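Local coordinates for ABC transporter ATP-binding protein (Leptospira interrogans serovar Copenhageni, PDB 4HZI) that probably binds and hydrolyses ATP as the ATPase subunit of an orphan ABC transporter involved in manganese utilization and tolerance, at residues Leu66-Ala71 with Glu268-Ile273; Ser176-Lys181 with Arg209-Gly214; Ser36-Ser41 with Thr90-Gln95. All coordinates share one frame; numbering follows the deposited sequence.

In the fold
The three contacts illustrate how distant pieces of sequence assemble an ABC-type ATPase. From the N terminus, 36-41 comes first, and 66-71 follows before 90-95 pairs back onto 36-41 to close interaction 3 within the antiparallel sheet. Segment 66-71, leaving the mixed sheet for a probable phosphate-binding loop, waits until 268-273 for its partner, so interactions 3 and 1 cross along the chain. Interaction 2, helix 176-188 against helix 206-222, opens and closes entirely within the span of interaction 1. In space the contacts stay apart: interactions 2 and 3 lie on opposite sides of the chain's centre, their centres about 32 Å apart. Interactions 1 and 2 both reach the second subunit.

Interaction 1 (Leu66-Ala71 with Glu268-Ile273); sequences LGRNGA and EDLYDI. With SO4 (sulfate ion), chain C.
Arg68 lays its CD methylene against the Tyr271 ring, 3.5 Å from CD1, as the two side chains run antiparallel past each other. Arg68 belongs to a loop between strand 62-67 and helix 73-80 whose sequence and shape fit the P-loop (Walker A) of ABC ATPases; helix 264-271 ends beside it. The arginine chain bends at chi2 (-93°) and chi3, bringing the guanidinium edge to the helix terminus. NH1 serves two acceptors, both in the guanidinium plane: a lone pair of the Leu270 carbonyl O at 2.9 Å, and Asp272 OD2 at 3.1 Å in a salt bridge. The carboxylate stands almost upright to the guanidinium (85°), and OD2 is met from above its plane. A water joins OD2 to Arg68 NH2, while Asp272 OD1 forms a salt bridge with Lys248. Leu66 CD2 packs on Leu270 CD2 at 3.8 Å, and Leu66 CD1 touches Tyr271 OH at 3.5 Å. Tyr271 O is hydrogen-bonded to Thr207 OG1 of the second subunit at the dimer interface. Gly72 N, Ser74 N and Lys73 NZ bind a sulfate, consistent with a phosphate site, and the type II turn beginning at Arg68 adds Gly70 N, 2.8 Å from sulfate O4.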
ATOM      1  N   LEU A  66       3.962  10.796  10.200  1.00 23.60           N
ATOM      2  CA  LEU A  66       3.213  10.787   8.943  1.00 19.67           C
ATOM      3  C   LEU A  66       4.037  11.534   7.901  1.00 22.69           C
ATOM      4  O   LEU A  66       4.437  12.692   8.105  1.00 22.39           O
ATOM      5  CB  LEU A  66       1.856  11.450   9.073  1.00 23.14           C
ATOM      6  CG  LEU A  66       0.972  11.524   7.827  1.00 21.11           C
ATOM      7  CD1 LEU A  66       0.460  10.156   7.360  1.00 21.11           C
ATOM      8  CD2 LEU A  66      -0.234  12.442   7.995  1.00 26.20           C
ATOM      9  N   GLY A  67       4.365  10.848   6.811  1.00 22.42           N
ATOM     10  CA  GLY A  67       5.185  11.513   5.806  1.00 24.38           C
ATOM     11  C   GLY A  67       4.819  11.087   4.418  1.00 22.18           C
ATOM     12  O   GLY A  67       4.292  10.032   4.237  1.00 24.81           O
ATOM     13  N   ARG A  68       5.084  11.933   3.441  1.00 21.61           N
ATOM     14  CA  ARG A  68       4.976  11.578   2.030  1.00 27.48           C
ATOM     15  C   ARG A  68       5.938  10.472   1.643  1.00 29.15           C
ATOM     16  O   ARG A  68       6.943  10.247   2.319  1.00 23.55           O
ATOM     17  CB  ARG A  68       5.279  12.808   1.172  1.00 34.57           C
ATOM     18  CG  ARG A  68       4.502  14.072   1.560  1.00 39.42           C
ATOM     19  CD  ARG A  68       3.240  14.201   0.780  1.00 37.87           C
ATOM     20  NE  ARG A  68       3.579  14.307  -0.617  1.00 34.01           N
ATOM     21  CZ  ARG A  68       3.780  15.440  -1.289  1.00 40.35           C
ATOM     22  NH1 ARG A  68       3.681  16.653  -0.701  1.00 37.33           N
ATOM     23  NH2 ARG A  68       4.088  15.352  -2.588  1.00 33.02           N
ATOM     24  N   ASN A  69       5.687   9.756   0.547  1.00 32.32           N
ATOM     25  CA  ASN A  69       6.772   8.834   0.139  1.00 35.48           C
ATOM     26  C   ASN A  69       7.959   9.659  -0.330  1.00 26.03           C
ATOM     27  O   ASN A  69       7.845  10.804  -0.791  1.00 27.50           O
ATOM     28  CB  ASN A  69       6.400   7.759  -0.873  1.00 44.95           C
ATOM     29  CG  ASN A  69       5.485   6.699  -0.286  1.00 46.89           C
ATOM     30  OD1 ASN A  69       5.682   6.132   0.863  1.00 29.24           O
ATOM     31  ND2 ASN A  69       4.439   6.436  -1.053  1.00 46.39           N
ATOM     32  N   GLY A  70       9.105   9.151   0.050  1.00 29.36           N
ATOM     33  CA  GLY A  70      10.381   9.829  -0.152  1.00 27.21           C
ATOM     34  C   GLY A  70      10.720  10.891   0.868  1.00 29.82           C
ATOM     35  O   GLY A  70      11.750  11.564   0.724  1.00 28.50           O
ATOM     36  N   ALA A  71       9.955  11.018   1.964  1.00 23.31           N
ATOM     37  CA  ALA A  71      10.207  12.074   2.939  1.00 21.84           C
ATOM     38  C   ALA A  71      11.383  11.818   3.845  1.00 22.00           C
ATOM     39  O   ALA A  71      11.790  12.702   4.570  1.00 24.87           O
ATOM     40  CB  ALA A  71       8.942  12.330   3.823  1.00 21.58           C
ATOM     41  N   GLU A 268      -2.630  20.217   4.413  1.00 30.28           N
ATOM     42  CA  GLU A 268      -2.461  20.816   3.071  1.00 32.47           C
ATOM     43  C   GLU A 268      -1.016  21.270   2.870  1.00 32.76           C
ATOM     44  O   GLU A 268      -0.481  21.203   1.785  1.00 34.05           O
ATOM     45  CB  GLU A 268      -3.470  21.966   2.826  1.00 35.54           C
ATOM     46  CG  GLU A 268      -4.929  21.494   2.772  1.00 38.61           C
ATOM     47  CD  GLU A 268      -5.972  22.586   2.597  1.00 46.13           C
ATOM     48  OE1 GLU A 268      -5.652  23.779   2.823  1.00 46.10           O
ATOM     49  OE2 GLU A 268      -7.141  22.240   2.280  1.00 40.87           O
ATOM     50  N   ASP A 269      -0.346  21.680   3.945  1.00 33.35           N
ATOM     51  CA  ASP A 269       1.044  22.036   3.855  1.00 30.63           C
ATOM     52  C   ASP A 269       1.874  20.777   3.610  1.00 30.33           C
ATOM     53  O   ASP A 269       2.793  20.773   2.805  1.00 34.74           O
ATOM     54  CB  ASP A 269       1.518  22.746   5.123  1.00 38.56           C
ATOM     55  CG  ASP A 269       2.937  23.266   5.018  1.00 47.57           C
ATOM     56  OD1 ASP A 269       3.473  23.303   3.899  1.00 52.32           O
ATOM     57  OD2 ASP A 269       3.529  23.640   6.059  1.00 60.76           O
ATOM     58  N   LEU A 270       1.492  19.668   4.235  1.00 27.18           N
ATOM     59  CA  LEU A 270       2.214  18.430   4.026  1.00 24.87           C
ATOM     60  C   LEU A 270       2.015  17.864   2.577  1.00 22.44           C
ATOM     61  O   LEU A 270       2.938  17.376   1.979  1.00 28.30           O
ATOM     62  CB  LEU A 270       1.728  17.385   5.048  1.00 25.61           C
ATOM     63  CG  LEU A 270       2.360  16.025   4.993  1.00 26.93           C
ATOM     64  CD1 LEU A 270       3.849  16.087   5.252  1.00 27.18           C
ATOM     65  CD2 LEU A 270       1.670  15.100   5.987  1.00 32.21           C
ATOM     66  N   TYR A 271       0.788  17.876   2.124  1.00 28.03           N
ATOM     67  CA  TYR A 271       0.385  17.166   0.931  1.00 29.07           C
ATOM     68  C   TYR A 271       0.323  18.094  -0.295  1.00 33.45           C
ATOM     69  O   TYR A 271       0.219  17.605  -1.430  1.00 35.38           O
ATOM     70  CB  TYR A 271      -0.957  16.496   1.168  1.00 31.87           C
ATOM     71  CG  TYR A 271      -0.807  15.261   2.007  1.00 29.22           C
ATOM     72  CD1 TYR A 271      -0.143  14.153   1.526  1.00 27.69           C
ATOM     73  CD2 TYR A 271      -1.280  15.218   3.309  1.00 28.33           C
ATOM     74  CE1 TYR A 271       0.045  13.027   2.281  1.00 24.44           C
ATOM     75  CE2 TYR A 271      -1.124  14.075   4.069  1.00 25.69           C
ATOM     76  CZ  TYR A 271      -0.480  12.963   3.558  1.00 24.79           C
ATOM     77  OH  TYR A 271      -0.321  11.825   4.363  1.00 26.38           O
ATOM     78  N   ASP A 272       0.391  19.407  -0.073  1.00 32.77           N
ATOM     79  CA  ASP A 272       0.406  20.394  -1.182  1.00 36.51           C
ATOM     80  C   ASP A 272      -0.875  20.465  -2.033  1.00 38.88           C
ATOM     81  O   ASP A 272      -0.845  20.932  -3.176  1.00 44.58           O
ATOM     82  CB  ASP A 272       1.611  20.118  -2.093  1.00 33.59           C
ATOM     83  CG  ASP A 272       2.939  20.341  -1.407  1.00 40.45           C
ATOM     84  OD1 ASP A 272       3.093  21.314  -0.623  1.00 42.48           O
ATOM     85  OD2 ASP A 272       3.860  19.546  -1.674  1.00 40.03           O
ATOM     86  N   ILE A 273      -2.002  20.031  -1.486  1.00 33.38           N
ATOM     87  CA  ILE A 273      -3.267  20.118  -2.164  1.00 32.10           C
ATOM     88  C   ILE A 273      -4.378  20.372  -1.200  1.00 29.45           C
ATOM     89  O   ILE A 273      -4.255  20.043  -0.019  1.00 33.38           O
ATOM     90  CB  ILE A 273      -3.621  18.793  -2.927  1.00 36.82           C
ATOM     91  CG1 ILE A 273      -3.482  17.572  -2.024  1.00 39.72           C
ATOM     92  CG2 ILE A 273      -2.717  18.618  -4.111  1.00 38.03           C
ATOM     93  CD1 ILE A 273      -4.100  16.326  -2.617  1.00 47.24           C
TER
HETATM   94  S   SO4 C 301      10.444   7.407   2.914  1.00 31.84           S
HETATM   95  O1  SO4 C 301      11.681   8.103   2.475  1.00 27.78           O
HETATM   96  O2  SO4 C 301       9.651   8.402   3.675  1.00 25.44           O
HETATM   97  O3  SO4 C 301      10.755   6.333   3.858  1.00 30.34           O
HETATM   98  O4  SO4 C 301       9.798   6.994   1.709  1.00 34.50           O
HETATM   99  O   HOH W   1       4.154  18.067  -3.740  1.00 43.82           O

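Interaction 2 (Ser176-Lys181 with Arg209-Gly214); sequences SGEKKK and REDFLG
Phe212 offers one ring face to Lys180, whose CB sits over it, off-centre toward the rim. This CH-pi contact, 3.9 Å from CB to the ring centroid, is made with the Phe212 CG anti to its backbone N (chi1 170°). Lys180 bends at chi2 and carries its ammonium away, to the carbonyls of Pro200 and Ser202 and the hydroxyl of Ser115. Lys181 does the reverse: its chain runs extended beyond CG and delivers NZ to Asp211 OD1 at 2.8 Å, a salt bridge approached from above the carboxylate plane. Ser176, Gly177 and Glu178 match the latter part of the ABC signature motif, so the contact packs the signature helix, 176-188, on helix 206-222; the axes of the two segments approach to 8.0 Å at 25°, nearly parallel. With no side chain at Gly177, where a beta carbon would crowd Asp211 OD2, its CA can come within 5.0 Å of the Phe212 CA. The CB of Asp211 points toward helix 176-188, and its OD2 lies 4.8 Å from Glu178 OE2. A water donates to both, 2.6 Å from Asp211 OD2 and 3.0 Å from Glu178 OE2, and may ease repulsion between these like charges. Glu178 OE1 accepts from Ser175 N.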
ATOM      1  N   SER A 176      -3.198 -12.587   6.578  1.00 33.02           N
ATOM      2  CA  SER A 176      -2.222 -11.544   6.428  1.00 32.79           C
ATOM      3  C   SER A 176      -2.249 -10.644   7.668  1.00 26.69           C
ATOM      4  O   SER A 176      -1.202 -10.253   8.118  1.00 30.83           O
ATOM      5  CB  SER A 176      -2.484 -10.729   5.151  1.00 34.78           C
ATOM      6  OG  SER A 176      -3.771 -10.161   5.242  1.00 37.72           O
ATOM      7  N   GLY A 177      -3.432 -10.392   8.235  1.00 27.91           N
ATOM      8  CA  GLY A 177      -3.545  -9.525   9.455  1.00 33.52           C
ATOM      9  C   GLY A 177      -2.975 -10.209  10.705  1.00 34.85           C
ATOM     10  O   GLY A 177      -2.308  -9.592  11.547  1.00 27.79           O
ATOM     11  N   GLU A 178      -3.218 -11.510  10.789  1.00 32.25           N
ATOM     12  CA  GLU A 178      -2.646 -12.356  11.839  1.00 33.65           C
ATOM     13  C   GLU A 178      -1.136 -12.414  11.823  1.00 28.26           C
ATOM     14  O   GLU A 178      -0.544 -12.436  12.889  1.00 30.49           O
ATOM     15  CB  GLU A 178      -3.197 -13.787  11.720  1.00 34.91           C
ATOM     16  CG  GLU A 178      -4.655 -13.857  12.063  1.00 39.61           C
ATOM     17  CD  GLU A 178      -5.306 -15.217  11.821  1.00 47.78           C
ATOM     18  OE1 GLU A 178      -4.791 -16.042  11.035  1.00 44.81           O
ATOM     19  OE2 GLU A 178      -6.378 -15.423  12.417  1.00 51.59           O
ATOM     20  N   LYS A 179      -0.495 -12.453  10.652  1.00 29.64           N
ATOM     21  CA  LYS A 179       0.969 -12.408  10.615  1.00 31.63           C
ATOM     22  C   LYS A 179       1.483 -11.162  11.314  1.00 32.90           C
ATOM     23  O   LYS A 179       2.485 -11.224  12.024  1.00 27.47           O
ATOM     24  CB  LYS A 179       1.477 -12.443   9.198  1.00 36.09           C
ATOM     25  CG  LYS A 179       1.303 -13.810   8.575  1.00 41.35           C
ATOM     26  CD  LYS A 179       1.764 -13.821   7.137  1.00 44.04           C
ATOM     27  CE  LYS A 179       1.337 -15.123   6.487  1.00 44.30           C
ATOM     28  NZ  LYS A 179       1.952 -15.207   5.165  1.00 47.44           N
ATOM     29  N   LYS A 180       0.808 -10.029  11.090  1.00 32.53           N
ATOM     30  CA  LYS A 180       1.252  -8.776  11.698  1.00 27.52           C
ATOM     31  C   LYS A 180       1.092  -8.819  13.218  1.00 24.25           C
ATOM     32  O   LYS A 180       1.942  -8.305  13.924  1.00 25.33           O
ATOM     33  CB  LYS A 180       0.549  -7.553  11.095  1.00 28.94           C
ATOM     34  CG  LYS A 180       0.756  -7.350   9.595  1.00 28.37           C
ATOM     35  CD  LYS A 180       2.205  -7.258   9.208  1.00 34.44           C
ATOM     36  CE  LYS A 180       2.387  -7.100   7.702  1.00 37.55           C
ATOM     37  NZ  LYS A 180       2.537  -5.689   7.316  1.00 40.87           N
ATOM     38  N   LYS A 181       0.046  -9.485  13.728  1.00 25.14           N
ATOM     39  CA  LYS A 181      -0.108  -9.676  15.173  1.00 27.17           C
ATOM     40  C   LYS A 181       1.063 -10.406  15.742  1.00 26.31           C
ATOM     41  O   LYS A 181       1.571 -10.045  16.792  1.00 29.95           O
ATOM     42  CB  LYS A 181      -1.369 -10.479  15.513  1.00 27.11           C
ATOM     43  CG  LYS A 181      -2.655  -9.880  15.007  1.00 27.75           C
ATOM     44  CD  LYS A 181      -3.846 -10.783  15.315  1.00 33.26           C
ATOM     45  CE  LYS A 181      -5.063 -10.322  14.548  1.00 34.67           C
ATOM     46  NZ  LYS A 181      -6.313 -10.999  15.030  1.00 34.39           N
ATOM     47  N   ARG A 209      -6.485  -5.172   7.674  1.00 24.73           N
ATOM     48  CA  ARG A 209      -6.031  -4.012   8.428  1.00 23.92           C
ATOM     49  C   ARG A 209      -6.885  -3.857   9.691  1.00 26.12           C
ATOM     50  O   ARG A 209      -6.374  -3.617  10.780  1.00 27.33           O
ATOM     51  CB  ARG A 209      -6.111  -2.727   7.570  1.00 28.65           C
ATOM     52  CG  ARG A 209      -5.674  -1.483   8.289  1.00 32.56           C
ATOM     53  CD  ARG A 209      -5.715  -0.264   7.393  1.00 36.51           C
ATOM     54  NE  ARG A 209      -7.081   0.220   7.293  1.00 35.63           N
ATOM     55  CZ  ARG A 209      -7.654   0.774   6.236  1.00 41.81           C
ATOM     56  NH1 ARG A 209      -7.018   0.920   5.099  1.00 47.14           N
ATOM     57  NH2 ARG A 209      -8.920   1.161   6.339  1.00 45.26           N
ATOM     58  N   GLU A 210      -8.192  -3.987   9.524  1.00 26.09           N
ATOM     59  CA  GLU A 210      -9.098  -3.977  10.670  1.00 30.10           C
ATOM     60  C   GLU A 210      -8.789  -5.035  11.685  1.00 28.56           C
ATOM     61  O   GLU A 210      -8.866  -4.773  12.892  1.00 31.41           O
ATOM     62  CB  GLU A 210     -10.535  -4.092  10.239  1.00 38.04           C
ATOM     63  CG  GLU A 210     -11.153  -2.749  10.024  1.00 48.36           C
ATOM     64  CD  GLU A 210     -11.045  -1.872  11.267  1.00 46.02           C
ATOM     65  OE1 GLU A 210     -11.755  -2.119  12.251  1.00 47.78           O
ATOM     66  OE2 GLU A 210     -10.244  -0.936  11.241  1.00 44.65           O
ATOM     67  N   ASP A 211      -8.474  -6.219  11.216  1.00 27.68           N
ATOM     68  CA  ASP A 211      -8.110  -7.320  12.093  1.00 30.07           C
ATOM     69  C   ASP A 211      -6.871  -6.992  12.944  1.00 30.91           C
ATOM     70  O   ASP A 211      -6.850  -7.169  14.179  1.00 31.07           O
ATOM     71  CB  ASP A 211      -7.821  -8.544  11.258  1.00 30.15           C
ATOM     72  CG  ASP A 211      -7.674  -9.819  12.094  1.00 32.99           C
ATOM     73  OD1 ASP A 211      -8.184  -9.882  13.240  1.00 39.64           O
ATOM     74  OD2 ASP A 211      -6.982 -10.730  11.630  1.00 33.89           O
ATOM     75  N   PHE A 212      -5.830  -6.505  12.277  1.00 26.17           N
ATOM     76  CA  PHE A 212      -4.612  -6.177  12.974  1.00 26.19           C
ATOM     77  C   PHE A 212      -4.786  -4.964  13.914  1.00 26.32           C
ATOM     78  O   PHE A 212      -4.297  -4.970  15.050  1.00 25.92           O
ATOM     79  CB  PHE A 212      -3.464  -5.898  11.958  1.00 27.52           C
ATOM     80  CG  PHE A 212      -2.243  -5.309  12.609  1.00 25.76           C
ATOM     81  CD1 PHE A 212      -1.525  -6.044  13.546  1.00 27.46           C
ATOM     82  CD2 PHE A 212      -1.866  -3.993  12.354  1.00 24.45           C
ATOM     83  CE1 PHE A 212      -0.415  -5.518  14.168  1.00 31.03           C
ATOM     84  CE2 PHE A 212      -0.767  -3.472  12.989  1.00 29.34           C
ATOM     85  CZ  PHE A 212      -0.057  -4.214  13.903  1.00 31.90           C
ATOM     86  N   LEU A 213      -5.438  -3.914  13.452  1.00 25.66           N
ATOM     87  CA  LEU A 213      -5.640  -2.735  14.254  1.00 27.85           C
ATOM     88  C   LEU A 213      -6.502  -3.047  15.479  1.00 30.54           C
ATOM     89  O   LEU A 213      -6.313  -2.445  16.542  1.00 30.61           O
ATOM     90  CB  LEU A 213      -6.245  -1.622  13.435  1.00 29.31           C
ATOM     91  CG  LEU A 213      -5.256  -0.965  12.421  1.00 31.89           C
ATOM     92  CD1 LEU A 213      -5.874   0.263  11.777  1.00 34.50           C
ATOM     93  CD2 LEU A 213      -3.898  -0.625  13.019  1.00 31.46           C
ATOM     94  N   GLY A 214      -7.437  -3.983  15.322  1.00 30.00           N
ATOM     95  CA  GLY A 214      -8.240  -4.469  16.438  1.00 30.75           C
ATOM     96  C   GLY A 214      -7.376  -5.090  17.511  1.00 27.49           C
ATOM     97  O   GLY A 214      -7.566  -4.808  18.702  1.00 34.77           O
TER
HETATM   98  O   HOH W   2      -6.120 -11.020   8.689  1.00 35.28           O
HETATM   99  O   HOH W   3      -8.101 -13.010  12.231  1.00 44.86           O

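Interaction 3 (Ser36-Ser41 with Thr90-Gln95); sequences SLEKIS and TIRLFQ
This contact is antiparallel strand pairing inside the antiparallel beta subdomain of the ABC ATPase fold, where strand 36-42 runs between 53-58 and 90-93. Ser36 faces Arg92 and Glu38 faces Thr90 as hydrogen-bonded pairs, with Leu37 and Ile91 as the non-hydrogen-bonded pair between them. Four backbone bonds result, among them Arg92 N to Ser36 O at 2.9 Å and Glu38 N to Thr90 O at 2.8 Å. The Ser36 carbonyl also receives the CA-H of Ile91, with CA 3.2 Å from O. On the buried face, Leu37 and Ile91 run alongside each other in the same direction, and their CD1 atoms meet at 3.8 Å. Ile91 reaches there with CG1 anti to its backbone N (chi1 173°). At a G1 bulge Lys39 and Ile40 both face Val53, and Ile40 sets CD1 3.9 Å from Ile91 CB on this same side. Leu76, Leu79 and Ile80 of helix 73-80 pack against the same apolar face, tying the sheet to the helix that follows the probable P-loop. The other face is polar: Glu38 OE1 and Arg92 NE are oppositely charged but too far apart for a salt bridge. Ser36 OG, turned between its own N and carbonyl carbon (chi1 61°), rests 3.6 Å from Arg92 CB and shares a water with Thr90 O, 3.0 Å from each oxygen.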
ATOM      1  N   SER A  36      14.303  11.470  22.447  1.00 25.17           N
ATOM      2  CA  SER A  36      14.382  12.856  22.040  1.00 24.90           C
ATOM      3  C   SER A  36      15.395  13.030  20.924  1.00 28.31           C
ATOM      4  O   SER A  36      16.475  12.457  20.984  1.00 26.65           O
ATOM      5  CB  SER A  36      14.719  13.792  23.167  1.00 26.69           C
ATOM      6  OG  SER A  36      15.947  13.522  23.731  1.00 37.17           O
ATOM      7  N   LEU A  37      14.978  13.783  19.922  1.00 26.22           N
ATOM      8  CA  LEU A  37      15.843  14.186  18.812  1.00 28.19           C
ATOM      9  C   LEU A  37      15.879  15.708  18.822  1.00 29.82           C
ATOM     10  O   LEU A  37      14.832  16.367  18.852  1.00 28.79           O
ATOM     11  CB  LEU A  37      15.283  13.719  17.500  1.00 24.23           C
ATOM     12  CG  LEU A  37      15.488  12.239  17.166  1.00 26.12           C
ATOM     13  CD1 LEU A  37      14.643  11.321  18.048  1.00 25.60           C
ATOM     14  CD2 LEU A  37      15.196  11.979  15.724  1.00 27.49           C
ATOM     15  N   GLU A  38      17.081  16.254  18.826  1.00 29.88           N
ATOM     16  CA  GLU A  38      17.272  17.713  18.751  1.00 30.56           C
ATOM     17  C   GLU A  38      18.181  18.054  17.547  1.00 29.35           C
ATOM     18  O   GLU A  38      19.356  17.688  17.556  1.00 31.32           O
ATOM     19  CB  GLU A  38      17.945  18.185  20.030  1.00 36.91           C
ATOM     20  CG  GLU A  38      17.095  17.934  21.263  1.00 51.37           C
ATOM     21  CD  GLU A  38      17.715  18.495  22.534  1.00 61.79           C
ATOM     22  OE1 GLU A  38      18.860  18.122  22.876  1.00 73.29           O
ATOM     23  OE2 GLU A  38      17.043  19.300  23.197  1.00 65.54           O
ATOM     24  N   LYS A  39      17.570  18.664  16.537  1.00 32.45           N
ATOM     25  CA  LYS A  39      18.207  19.134  15.324  1.00 30.60           C
ATOM     26  C   LYS A  39      18.997  18.039  14.640  1.00 31.22           C
ATOM     27  O   LYS A  39      20.137  18.251  14.211  1.00 32.39           O
ATOM     28  CB  LYS A  39      19.139  20.304  15.641  1.00 35.63           C
ATOM     29  CG  LYS A  39      18.426  21.513  16.209  1.00 45.10           C
ATOM     30  CD  LYS A  39      19.442  22.623  16.478  1.00 52.13           C
ATOM     31  CE  LYS A  39      18.908  23.638  17.472  1.00 58.38           C
ATOM     32  NZ  LYS A  39      17.642  24.282  17.004  1.00 62.62           N
ATOM     33  N   ILE A  40      18.405  16.858  14.559  1.00 28.15           N
ATOM     34  CA  ILE A  40      19.047  15.714  13.890  1.00 26.97           C
ATOM     35  C   ILE A  40      19.103  15.911  12.390  1.00 27.59           C
ATOM     36  O   ILE A  40      18.096  16.067  11.674  1.00 24.95           O
ATOM     37  CB  ILE A  40      18.393  14.352  14.285  1.00 25.41           C
ATOM     38  CG1 ILE A  40      18.780  13.984  15.707  1.00 26.34           C
ATOM     39  CG2 ILE A  40      18.784  13.234  13.309  1.00 28.64           C
ATOM     40  CD1 ILE A  40      20.205  13.463  15.934  1.00 29.54           C
ATOM     41  N   SER A  41      20.339  15.901  11.884  1.00 28.15           N
ATOM     42  CA  SER A  41      20.567  16.000  10.488  1.00 28.51           C
ATOM     43  C   SER A  41      21.367  14.810   9.972  1.00 26.22           C
ATOM     44  O   SER A  41      22.148  14.209  10.689  1.00 31.06           O
ATOM     45  CB  SER A  41      21.306  17.323  10.201  1.00 33.63           C
ATOM     46  OG  SER A  41      20.376  18.390  10.172  1.00 31.84           O
ATOM     47  N   THR A  90      21.502  15.840  18.249  1.00 33.73           N
ATOM     48  CA  THR A  90      21.610  14.978  19.388  1.00 33.90           C
ATOM     49  C   THR A  90      20.360  14.107  19.500  1.00 29.69           C
ATOM     50  O   THR A  90      19.256  14.618  19.322  1.00 30.27           O
ATOM     51  CB  THR A  90      21.738  15.806  20.677  1.00 42.76           C
ATOM     52  OG1 THR A  90      22.894  16.655  20.582  1.00 45.99           O
ATOM     53  CG2 THR A  90      21.898  14.907  21.879  1.00 49.10           C
ATOM     54  N   ILE A  91      20.563  12.823  19.781  1.00 31.46           N
ATOM     55  CA  ILE A  91      19.449  11.870  19.970  1.00 29.55           C
ATOM     56  C   ILE A  91      19.727  11.137  21.265  1.00 33.11           C
ATOM     57  O   ILE A  91      20.890  10.779  21.568  1.00 29.39           O
ATOM     58  CB  ILE A  91      19.256  10.972  18.736  1.00 27.58           C
ATOM     59  CG1 ILE A  91      18.208   9.880  19.041  1.00 25.08           C
ATOM     60  CG2 ILE A  91      20.578  10.370  18.273  1.00 29.53           C
ATOM     61  CD1 ILE A  91      17.726   9.160  17.814  1.00 27.59           C
ATOM     62  N   ARG A  92      18.678  10.977  22.085  1.00 27.47           N
ATOM     63  CA  ARG A  92      18.830  10.371  23.384  1.00 26.41           C
ATOM     64  C   ARG A  92      17.711   9.373  23.624  1.00 27.09           C
ATOM     65  O   ARG A  92      16.569   9.585  23.178  1.00 26.67           O
ATOM     66  CB  ARG A  92      18.720  11.420  24.484  1.00 29.98           C
ATOM     67  CG  ARG A  92      19.789  12.479  24.523  1.00 35.70           C
ATOM     68  CD  ARG A  92      19.428  13.539  25.558  1.00 38.88           C
ATOM     69  NE  ARG A  92      20.236  14.731  25.366  1.00 48.75           N
ATOM     70  CZ  ARG A  92      21.406  14.971  25.949  1.00 57.89           C
ATOM     71  NH1 ARG A  92      21.945  14.100  26.810  1.00 65.66           N
ATOM     72  NH2 ARG A  92      22.043  16.108  25.676  1.00 56.76           N
ATOM     73  N   LEU A  93      18.070   8.310  24.320  1.00 29.04           N
ATOM     74  CA  LEU A  93      17.141   7.406  24.946  1.00 28.84           C
ATOM     75  C   LEU A  93      17.212   7.713  26.429  1.00 32.75           C
ATOM     76  O   LEU A  93      18.276   7.617  27.074  1.00 31.51           O
ATOM     77  CB  LEU A  93      17.509   5.955  24.582  1.00 30.91           C
ATOM     78  CG  LEU A  93      16.600   4.867  25.148  1.00 36.69           C
ATOM     79  CD1 LEU A  93      15.186   5.023  24.586  1.00 38.22           C
ATOM     80  CD2 LEU A  93      17.191   3.506  24.822  1.00 37.43           C
ATOM     81  N   PHE A  94      16.085   8.149  26.974  1.00 31.53           N
ATOM     82  CA  PHE A  94      16.050   8.723  28.330  1.00 38.11           C
ATOM     83  C   PHE A  94      17.151   9.781  28.425  1.00 35.55           C
ATOM     84  O   PHE A  94      17.242  10.652  27.561  1.00 37.36           O
ATOM     85  CB  PHE A  94      16.119   7.607  29.409  1.00 38.27           C
ATOM     86  CG  PHE A  94      14.914   6.672  29.408  1.00 38.59           C
ATOM     87  CD1 PHE A  94      13.658   7.118  29.818  1.00 45.01           C
ATOM     88  CD2 PHE A  94      15.042   5.349  28.997  1.00 42.95           C
ATOM     89  CE1 PHE A  94      12.563   6.261  29.801  1.00 40.16           C
ATOM     90  CE2 PHE A  94      13.953   4.492  28.977  1.00 45.08           C
ATOM     91  CZ  PHE A  94      12.713   4.951  29.380  1.00 36.97           C
ATOM     92  N   GLN A  95      18.020   9.722  29.413  1.00 38.27           N
ATOM     93  CA  GLN A  95      19.027  10.776  29.516  1.00 45.20           C
ATOM     94  C   GLN A  95      20.341  10.479  28.774  1.00 42.85           C
ATOM     95  O   GLN A  95      21.249  11.294  28.798  1.00 45.12           O
ATOM     96  CB  GLN A  95      19.326  11.106  30.975  1.00 51.08           C
ATOM     97  CG  GLN A  95      18.191  11.842  31.666  1.00 66.18           C
ATOM     98  CD  GLN A  95      18.634  12.533  32.942  1.00 76.10           C
ATOM     99  OE1 GLN A  95      19.609  13.296  32.946  1.00 84.98           O
ATOM    100  NE2 GLN A  95      17.913  12.283  34.035  1.00 81.03           N
TER
HETATM  101  O   HOH W   4      18.039  14.887  22.042  1.00 33.68           O
HETATM  102  O   HOH W   5      15.288  11.383  25.802  1.00 48.69           O
HETATM  103  O   HOH W   6      21.227  19.234  18.904  1.00 61.23           O